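Local coordinates for protein ricin B-related lectin (Polyporus squamosus, PDB 5MUA) that binds galactose through a ricin-type lectin domain and carries a calcium-dependent, papain-like protease domain that takes up the inhibitor E-64, at residues 2-14 against 49-62. Residues are numbered along the deposited sequence; the frame is centred on the assembly and turned at random. Where two conformers were deposited one is given.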
ATOM      1  N   SER B   2      15.643  -4.053 -29.043  1.00 22.82           N
ATOM      2  CA  SER B   2      16.027  -5.353 -29.567  1.00 21.85           C
ATOM      3  C   SER B   2      15.438  -6.400 -28.650  1.00 19.96           C
ATOM      4  O   SER B   2      15.234  -6.192 -27.419  1.00 19.37           O
ATOM      5  CB  SER B   2      17.541  -5.476 -29.524  1.00 24.94           C
ATOM      6  OG  SER B   2      17.899  -5.295 -28.122  1.00 30.97           O
ATOM      7  N   PHE B   3      15.238  -7.562 -29.228  1.00 16.65           N
ATOM      8  CA  PHE B   3      14.742  -8.681 -28.514  1.00 17.05           C
ATOM      9  C   PHE B   3      15.829  -9.267 -27.628  1.00 17.45           C
ATOM     10  O   PHE B   3      16.972  -9.536 -28.104  1.00 16.60           O
ATOM     11  CB  PHE B   3      14.144  -9.722 -29.466  1.00 15.14           C
ATOM     12  CG  PHE B   3      13.614 -10.903 -28.757  1.00 14.82           C
ATOM     13  CD1 PHE B   3      12.429 -10.787 -27.990  1.00 14.79           C
ATOM     14  CD2 PHE B   3      14.279 -12.114 -28.761  1.00 13.80           C
ATOM     15  CE1 PHE B   3      11.921 -11.885 -27.287  1.00 15.22           C
ATOM     16  CE2 PHE B   3      13.753 -13.220 -28.094  1.00 15.06           C
ATOM     17  CZ  PHE B   3      12.614 -13.116 -27.322  1.00 14.95           C
ATOM     18  N   GLN B   4      15.489  -9.499 -26.357  1.00 15.74           N
ATOM     19  CA  GLN B   4      16.453  -9.921 -25.369  1.00 16.52           C
ATOM     20  C   GLN B   4      15.946 -11.086 -24.536  1.00 16.92           C
ATOM     21  O   GLN B   4      16.309 -11.278 -23.365  1.00 17.91           O
ATOM     22  CB  GLN B   4      16.854  -8.727 -24.472  1.00 18.55           C
ATOM     23  CG  GLN B   4      17.607  -7.600 -25.177  1.00 20.78           C
ATOM     24  CD  GLN B   4      17.532  -6.313 -24.347  1.00 23.74           C
ATOM     25  OE1 GLN B   4      17.944  -6.306 -23.204  1.00 25.61           O
ATOM     26  NE2 GLN B   4      16.895  -5.269 -24.895  1.00 24.70           N
ATOM     27  N   GLY B   5      15.108 -11.912 -25.150  1.00 15.78           N
ATOM     28  CA  GLY B   5      14.503 -13.073 -24.478  1.00 16.62           C
ATOM     29  C   GLY B   5      13.414 -12.660 -23.501  1.00 15.82           C
ATOM     30  O   GLY B   5      12.688 -11.682 -23.702  1.00 16.20           O
ATOM     31  N   HIS B   6      13.289 -13.430 -22.437  1.00 15.67           N
ATOM     32  CA  HIS B   6      12.257 -13.180 -21.402  1.00 15.09           C
ATOM     33  C   HIS B   6      12.047 -11.701 -21.110  1.00 14.41           C
ATOM     34  O   HIS B   6      12.997 -11.049 -20.730  1.00 16.68           O
ATOM     35  CB  HIS B   6      12.653 -13.899 -20.121  1.00 15.74           C
ATOM     36  CG  HIS B   6      11.571 -13.936 -19.087  1.00 16.42           C
ATOM     37  ND1 HIS B   6      11.843 -14.155 -17.767  1.00 19.95           N
ATOM     38  CD2 HIS B   6      10.220 -13.806 -19.179  1.00 16.24           C
ATOM     39  CE1 HIS B   6      10.703 -14.209 -17.088  1.00 19.83           C
ATOM     40  NE2 HIS B   6       9.714 -13.963 -17.914  1.00 17.30           N
ATOM     41  N   GLY B   7      10.819 -11.177 -21.269  1.00 13.85           N
ATOM     42  CA  GLY B   7      10.568  -9.749 -21.085  1.00 13.22           C
ATOM     43  C   GLY B   7       9.217  -9.321 -21.602  1.00 13.10           C
ATOM     44  O   GLY B   7       8.423 -10.156 -22.073  1.00 13.88           O
ATOM     45  N   ILE B   8       8.920  -8.047 -21.493  1.00 11.97           N
ATOM     46  CA  ILE B   8       7.658  -7.469 -22.012  1.00 12.30           C
ATOM     47  C   ILE B   8       8.083  -6.483 -23.063  1.00 12.00           C
ATOM     48  O   ILE B   8       9.070  -5.704 -22.863  1.00 13.20           O
ATOM     49  CB  ILE B   8       6.839  -6.748 -20.903  1.00 13.41           C
ATOM     50  CG1 ILE B   8       6.460  -7.820 -19.846  1.00 12.68           C
ATOM     51  CG2 ILE B   8       5.636  -6.072 -21.483  1.00 13.97           C
ATOM     52  CD1 ILE B   8       5.956  -7.262 -18.522  1.00 13.85           C
ATOM     53  N   TYR B   9       7.393  -6.528 -24.204  1.00 12.46           N
ATOM     54  CA  TYR B   9       7.799  -5.802 -25.383  1.00 11.58           C
ATOM     55  C   TYR B   9       6.656  -5.209 -26.158  1.00 11.57           C
ATOM     56  O   TYR B   9       5.529  -5.723 -26.126  1.00 11.99           O
ATOM     57  CB  TYR B   9       8.478  -6.756 -26.330  1.00 11.27           C
ATOM     58  CG  TYR B   9       9.682  -7.420 -25.831  1.00 11.21           C
ATOM     59  CD1 TYR B   9       9.620  -8.642 -25.160  1.00 11.12           C
ATOM     60  CD2 TYR B   9      10.925  -6.880 -26.107  1.00 11.87           C
ATOM     61  CE1 TYR B   9      10.754  -9.247 -24.739  1.00 11.14           C
ATOM     62  CE2 TYR B   9      12.102  -7.505 -25.731  1.00 12.02           C
ATOM     63  CZ  TYR B   9      12.026  -8.725 -25.044  1.00 11.81           C
ATOM     64  OH  TYR B   9      13.193  -9.343 -24.657  1.00 13.13           O
ATOM     65  N   TYR B  10       6.921  -4.120 -26.875  1.00 11.25           N
ATOM     66  CA  TYR B  10       6.114  -3.783 -28.065  1.00 12.46           C
ATOM     67  C   TYR B  10       6.716  -4.572 -29.206  1.00 12.14           C
ATOM     68  O   TYR B  10       7.968  -4.775 -29.259  1.00 12.60           O
ATOM     69  CB  TYR B  10       6.255  -2.302 -28.443  1.00 12.47           C
ATOM     70  CG  TYR B  10       5.699  -1.276 -27.477  1.00 13.41           C
ATOM     71  CD1 TYR B  10       4.404  -1.351 -26.999  1.00 13.82           C
ATOM     72  CD2 TYR B  10       6.465  -0.120 -27.180  1.00 13.99           C
ATOM     73  CE1 TYR B  10       3.901  -0.361 -26.142  1.00 13.73           C
ATOM     74  CE2 TYR B  10       5.966   0.899 -26.351  1.00 14.60           C
ATOM     75  CZ  TYR B  10       4.702   0.762 -25.819  1.00 14.54           C
ATOM     76  OH  TYR B  10       4.162   1.765 -24.997  1.00 13.96           O
ATOM     77  N   ILE B  11       5.862  -5.081 -30.064  1.00 11.84           N
ATOM     78  CA  ILE B  11       6.321  -5.798 -31.273  1.00 12.21           C
ATOM     79  C   ILE B  11       5.846  -4.915 -32.426  1.00 12.07           C
ATOM     80  O   ILE B  11       4.653  -4.839 -32.716  1.00 13.03           O
ATOM     81  CB  ILE B  11       5.693  -7.198 -31.363  1.00 12.03           C
ATOM     82  CG1 ILE B  11       5.959  -8.038 -30.087  1.00 11.94           C
ATOM     83  CG2 ILE B  11       6.208  -7.935 -32.613  1.00 12.61           C
ATOM     84  CD1 ILE B  11       5.272  -9.396 -30.076  1.00 12.20           C
ATOM     85  N   ALA B  12       6.773  -4.217 -33.083  1.00 14.03           N
ATOM     86  CA  ALA B  12       6.403  -3.280 -34.141  1.00 13.97           C
ATOM     87  C   ALA B  12       6.801  -3.844 -35.493  1.00 13.27           C
ATOM     88  O   ALA B  12       7.833  -4.503 -35.602  1.00 13.98           O
ATOM     89  CB  ALA B  12       7.133  -1.936 -33.969  1.00 14.44           C
ATOM     90  N   SER B  13       6.019  -3.497 -36.477  1.00 13.44           N
ATOM     91  CA  SER B  13       6.365  -3.886 -37.902  1.00 14.60           C
ATOM     92  C   SER B  13       7.577  -3.121 -38.375  1.00 15.75           C
ATOM     93  O   SER B  13       7.627  -1.932 -38.213  1.00 16.59           O
ATOM     94  CB  SER B  13       5.218  -3.564 -38.838  1.00 14.99           C
ATOM     95  OG  SER B  13       5.549  -3.909 -40.182  1.00 13.46           O
ATOM     96  N   ALA B  14       8.566  -3.792 -38.995  1.00 14.48           N
ATOM     97  CA  ALA B  14       9.637  -3.040 -39.659  1.00 15.76           C
ATOM     98  C   ALA B  14       9.241  -2.745 -41.093  1.00 17.88           C
ATOM     99  O   ALA B  14      10.027  -2.110 -41.775  1.00 18.41           O
ATOM    100  CB  ALA B  14      10.956  -3.787 -39.606  1.00 15.92           C
ATOM    101  N   TRP B  49       3.253  -7.223 -24.901  1.00 11.04           N
ATOM    102  CA  TRP B  49       3.445  -8.662 -25.066  1.00 10.77           C
ATOM    103  C   TRP B  49       4.480  -9.223 -24.114  1.00 11.13           C
ATOM    104  O   TRP B  49       5.654  -8.771 -24.074  1.00 12.04           O
ATOM    105  CB  TRP B  49       3.842  -8.991 -26.507  1.00 10.18           C
ATOM    106  CG  TRP B  49       2.773  -8.562 -27.461  1.00 10.69           C
ATOM    107  CD1 TRP B  49       2.713  -7.360 -28.119  1.00 10.96           C
ATOM    108  CD2 TRP B  49       1.535  -9.251 -27.812  1.00 10.61           C
ATOM    109  NE1 TRP B  49       1.594  -7.298 -28.867  1.00 10.01           N
ATOM    110  CE2 TRP B  49       0.853  -8.429 -28.718  1.00 10.43           C
ATOM    111  CE3 TRP B  49       0.989 -10.497 -27.495  1.00 10.53           C
ATOM    112  CZ2 TRP B  49      -0.389  -8.792 -29.299  1.00 11.05           C
ATOM    113  CZ3 TRP B  49      -0.244 -10.884 -28.072  1.00 10.88           C
ATOM    114  CH2 TRP B  49      -0.919 -10.018 -28.971  1.00 11.25           C
ATOM    115  N   LEU B  50       4.044 -10.214 -23.334  1.00 12.16           N
ATOM    116  CA  LEU B  50       4.868 -10.890 -22.351  1.00 13.15           C
ATOM    117  C   LEU B  50       5.362 -12.165 -22.994  1.00 12.85           C
ATOM    118  O   LEU B  50       4.591 -13.015 -23.333  1.00 13.69           O
ATOM    119  CB  LEU B  50       4.067 -11.225 -21.061  1.00 14.57           C
ATOM    120  CG  LEU B  50       4.784 -12.130 -20.043  1.00 15.06           C
ATOM    121  CD1 LEU B  50       6.113 -11.547 -19.507  1.00 15.19           C
ATOM    122  CD2 LEU B  50       3.916 -12.384 -18.838  1.00 15.87           C
ATOM    123  N   ILE B  51       6.674 -12.221 -23.183  1.00 12.38           N
ATOM    124  CA  ILE B  51       7.344 -13.233 -23.990  1.00 12.71           C
ATOM    125  C   ILE B  51       8.138 -14.072 -23.034  1.00 12.20           C
ATOM    126  O   ILE B  51       9.026 -13.552 -22.327  1.00 13.34           O
ATOM    127  CB  ILE B  51       8.199 -12.560 -25.064  1.00 11.92           C
ATOM    128  CG1 ILE B  51       7.281 -11.790 -25.978  1.00 12.30           C
ATOM    129  CG2 ILE B  51       8.928 -13.650 -25.866  1.00 12.62           C
ATOM    130  CD1 ILE B  51       7.983 -11.150 -27.169  1.00 12.30           C
ATOM    131  N   GLU B  52       7.763 -15.331 -22.927  1.00 13.10           N
ATOM    132  CA  GLU B  52       8.290 -16.234 -21.912  1.00 14.09           C
ATOM    133  C   GLU B  52       8.944 -17.483 -22.527  1.00 14.25           C
ATOM    134  O   GLU B  52       8.349 -18.157 -23.308  1.00 13.90           O
ATOM    135  CB  GLU B  52       7.255 -16.624 -20.864  1.00 13.20           C
ATOM    136  CG  GLU B  52       6.713 -15.440 -20.082  1.00 14.04           C
ATOM    137  CD  GLU B  52       5.473 -15.746 -19.257  1.00 12.95           C
ATOM    138  OE1 GLU B  52       4.415 -15.989 -19.862  1.00 14.41           O
ATOM    139  OE2 GLU B  52       5.582 -15.805 -18.007  1.00 14.37           O
ATOM    140  N   PRO B  53      10.159 -17.793 -22.081  1.00 14.89           N
ATOM    141  CA  PRO B  53      10.873 -18.953 -22.625  1.00 17.03           C
ATOM    142  C   PRO B  53      10.170 -20.224 -22.260  1.00 17.03           C
ATOM    143  O   PRO B  53       9.645 -20.315 -21.136  1.00 18.19           O
ATOM    144  CB  PRO B  53      12.269 -18.849 -21.981  1.00 16.35           C
ATOM    145  CG  PRO B  53      12.057 -18.103 -20.711  1.00 16.73           C
ATOM    146  CD  PRO B  53      10.938 -17.106 -21.037  1.00 15.84           C
ATOM    147  N   VAL B  54      10.150 -21.202 -23.150  1.00 16.83           N
ATOM    148  CA  VAL B  54       9.576 -22.500 -22.827  1.00 19.18           C
ATOM    149  C   VAL B  54      10.621 -23.640 -22.760  1.00 23.16           C
ATOM    150  O   VAL B  54      10.262 -24.777 -22.840  1.00 24.11           O
ATOM    151  CB  VAL B  54       8.446 -22.939 -23.769  1.00 20.10           C
ATOM    152  CG1 VAL B  54       7.202 -22.079 -23.595  1.00 22.66           C
ATOM    153  CG2 VAL B  54       8.936 -22.935 -25.180  1.00 19.42           C
ATOM    154  N   GLY B  55      11.892 -23.332 -22.614  1.00 25.41           N
ATOM    155  CA  GLY B  55      12.930 -24.380 -22.414  1.00 27.91           C
ATOM    156  C   GLY B  55      13.332 -25.086 -23.710  1.00 29.61           C
ATOM    157  O   GLY B  55      13.718 -26.247 -23.670  1.00 32.77           O
ATOM    158  N   GLU B  56      13.231 -24.412 -24.846  1.00 27.22           N
ATOM    159  CA  GLU B  56      13.789 -24.899 -26.122  1.00 26.21           C
ATOM    160  C   GLU B  56      14.425 -23.713 -26.774  1.00 25.88           C
ATOM    161  O   GLU B  56      13.895 -22.601 -26.689  1.00 25.57           O
ATOM    162  CB  GLU B  56      12.705 -25.464 -27.041  1.00 28.75           C
ATOM    163  CG  GLU B  56      11.601 -26.249 -26.310  1.00 33.65           C
ATOM    164  CD  GLU B  56      10.446 -26.619 -27.237  1.00 36.81           C
ATOM    165  OE1 GLU B  56       9.258 -26.563 -26.782  1.00 34.91           O
ATOM    166  OE2 GLU B  56      10.769 -26.954 -28.414  1.00 38.67           O
ATOM    167  N   ALA B  57      15.535 -23.935 -27.436  1.00 23.11           N
ATOM    168  CA  ALA B  57      16.355 -22.887 -28.004  1.00 23.48           C
ATOM    169  C   ALA B  57      15.505 -21.831 -28.754  1.00 22.44           C
ATOM    170  O   ALA B  57      14.729 -22.160 -29.638  1.00 20.79           O
ATOM    171  CB  ALA B  57      17.389 -23.480 -28.964  1.00 26.44           C
ATOM    172  N   ASP B  58      15.639 -20.570 -28.358  1.00 19.36           N
ATOM    173  CA  ASP B  58      14.965 -19.473 -29.024  0.70 19.29           C
ATOM    174  C   ASP B  58      13.437 -19.599 -29.170  1.00 17.56           C
ATOM    175  O   ASP B  58      12.834 -18.957 -30.033  1.00 16.68           O
ATOM    176  CB  ASP B  58      15.631 -19.227 -30.375  0.70 20.20           C
ATOM    177  CG  ASP B  58      17.111 -19.077 -30.252  0.70 21.46           C
ATOM    178  OD1 ASP B  58      17.550 -18.077 -29.644  0.70 20.43           O
ATOM    179  OD2 ASP B  58      17.841 -19.949 -30.778  0.70 20.32           O
ATOM    180  N   THR B  59      12.791 -20.361 -28.281  1.00 17.31           N
ATOM    181  CA  THR B  59      11.379 -20.615 -28.407  1.00 16.83           C
ATOM    182  C   THR B  59      10.627 -20.038 -27.212  1.00 16.21           C
ATOM    183  O   THR B  59      11.094 -20.149 -26.079  1.00 14.83           O
ATOM    184  CB  THR B  59      11.138 -22.127 -28.528  1.00 17.35           C
ATOM    185  OG1 THR B  59      11.947 -22.598 -29.635  1.00 15.82           O
ATOM    186  CG2 THR B  59       9.708 -22.416 -28.806  1.00 18.19           C
ATOM    187  N   TYR B  60       9.477 -19.408 -27.490  1.00 13.66           N
ATOM    188  CA  TYR B  60       8.774 -18.579 -26.506  1.00 12.23           C
ATOM    189  C   TYR B  60       7.291 -18.667 -26.722  1.00 13.15           C
ATOM    190  O   TYR B  60       6.817 -18.840 -27.876  1.00 12.88           O
ATOM    191  CB  TYR B  60       9.156 -17.098 -26.678  1.00 12.89           C
ATOM    192  CG  TYR B  60      10.632 -16.835 -26.505  1.00 13.47           C
ATOM    193  CD1 TYR B  60      11.187 -16.575 -25.239  1.00 13.82           C
ATOM    194  CD2 TYR B  60      11.501 -16.816 -27.613  1.00 14.11           C
ATOM    195  CE1 TYR B  60      12.582 -16.349 -25.082  1.00 15.45           C
ATOM    196  CE2 TYR B  60      12.853 -16.608 -27.477  1.00 15.88           C
ATOM    197  CZ  TYR B  60      13.399 -16.371 -26.221  1.00 17.37           C
ATOM    198  OH  TYR B  60      14.749 -16.163 -26.130  1.00 17.73           O
ATOM    199  N   THR B  61       6.528 -18.500 -25.623  1.00 11.95           N
ATOM    200  CA  THR B  61       5.132 -18.092 -25.765  1.00 11.46           C
ATOM    201  C   THR B  61       5.145 -16.567 -25.819  1.00 11.24           C
ATOM    202  O   THR B  61       6.039 -15.925 -25.281  1.00 11.01           O
ATOM    203  CB  THR B  61       4.280 -18.553 -24.596  1.00 12.56           C
ATOM    204  OG1 THR B  61       4.920 -18.273 -23.333  1.00 12.11           O
ATOM    205  CG2 THR B  61       4.009 -20.004 -24.700  1.00 14.07           C
ATOM    206  N   VAL B  62       4.130 -16.014 -26.461  1.00 11.29           N
ATOM    207  CA  VAL B  62       3.952 -14.599 -26.641  1.00 11.64           C
ATOM    208  C   VAL B  62       2.534 -14.340 -26.176  1.00 11.26           C
ATOM    209  O   VAL B  62       1.545 -14.669 -26.833  1.00 11.34           O
ATOM    210  CB  VAL B  62       4.173 -14.164 -28.126  1.00 10.86           C
ATOM    211  CG1 VAL B  62       3.896 -12.683 -28.319  1.00 11.68           C
ATOM    212  CG2 VAL B  62       5.546 -14.555 -28.550  1.00 11.60           C
TER
HETATM  213  O   HOH W   1       7.164 -13.998 -16.725  1.00 14.27           O
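Phe-3 meets Tyr-60 in a T-shaped pair: its CZ points onto one face of the tyrosine ring, the planes 85° apart and the centroids 5.0 Å. A chi1 of -180° swings the phenylalanine ring away from its own N, toward strand 49-53, where CE1 lies against Ile-51 CG2, while the backbone N of Gly-5 sits over the centre of one face. Gly-5 in turn brings its CA to 3.5 Å from Tyr-60 OH. His-6 CD2 lies edge-on to Ile-51 O, a contact and not a hydrogen bond; His-6 CB and CG rest on Pro-53 CD, and one water joins NE2 to Glu-52 OE2. Gly-7 begins the antiparallel pairing of strands 7-13 and 49-53; it exchanges two backbone bonds with Ile-51, the one from Ile-51 N to Gly-7 O being nearly straight at 2.9 Å. Ile-8 faces Leu-50 in a non-hydrogen-bonded pair, Ile-8 CG1 touching Leu-50 CD1 at 3.8 Å, on the side lined by Leu-178 and Leu-180. Tyr-9 pairs with Trp-49 through two further bonds, and Tyr-9 CD1 meets Ile-51 CD1 at 3.6 Å. Tyr-9 OH donates to Gly-5 O (2.6 Å) and accepts from Gln-4 N, linking strand 7-13 back to the loop that precedes it. Ile-11 places CD1 over the five-membered ring of Trp-49, a CH-pi contact, while the indole NE1 bonds to Leu-21 O. Four backbone bonds thus set the register of this beta-trefoil strand pair, and an aromatic-aliphatic cluster centred on Ile-51 packs the loop from Phe-3 to His-6 against it.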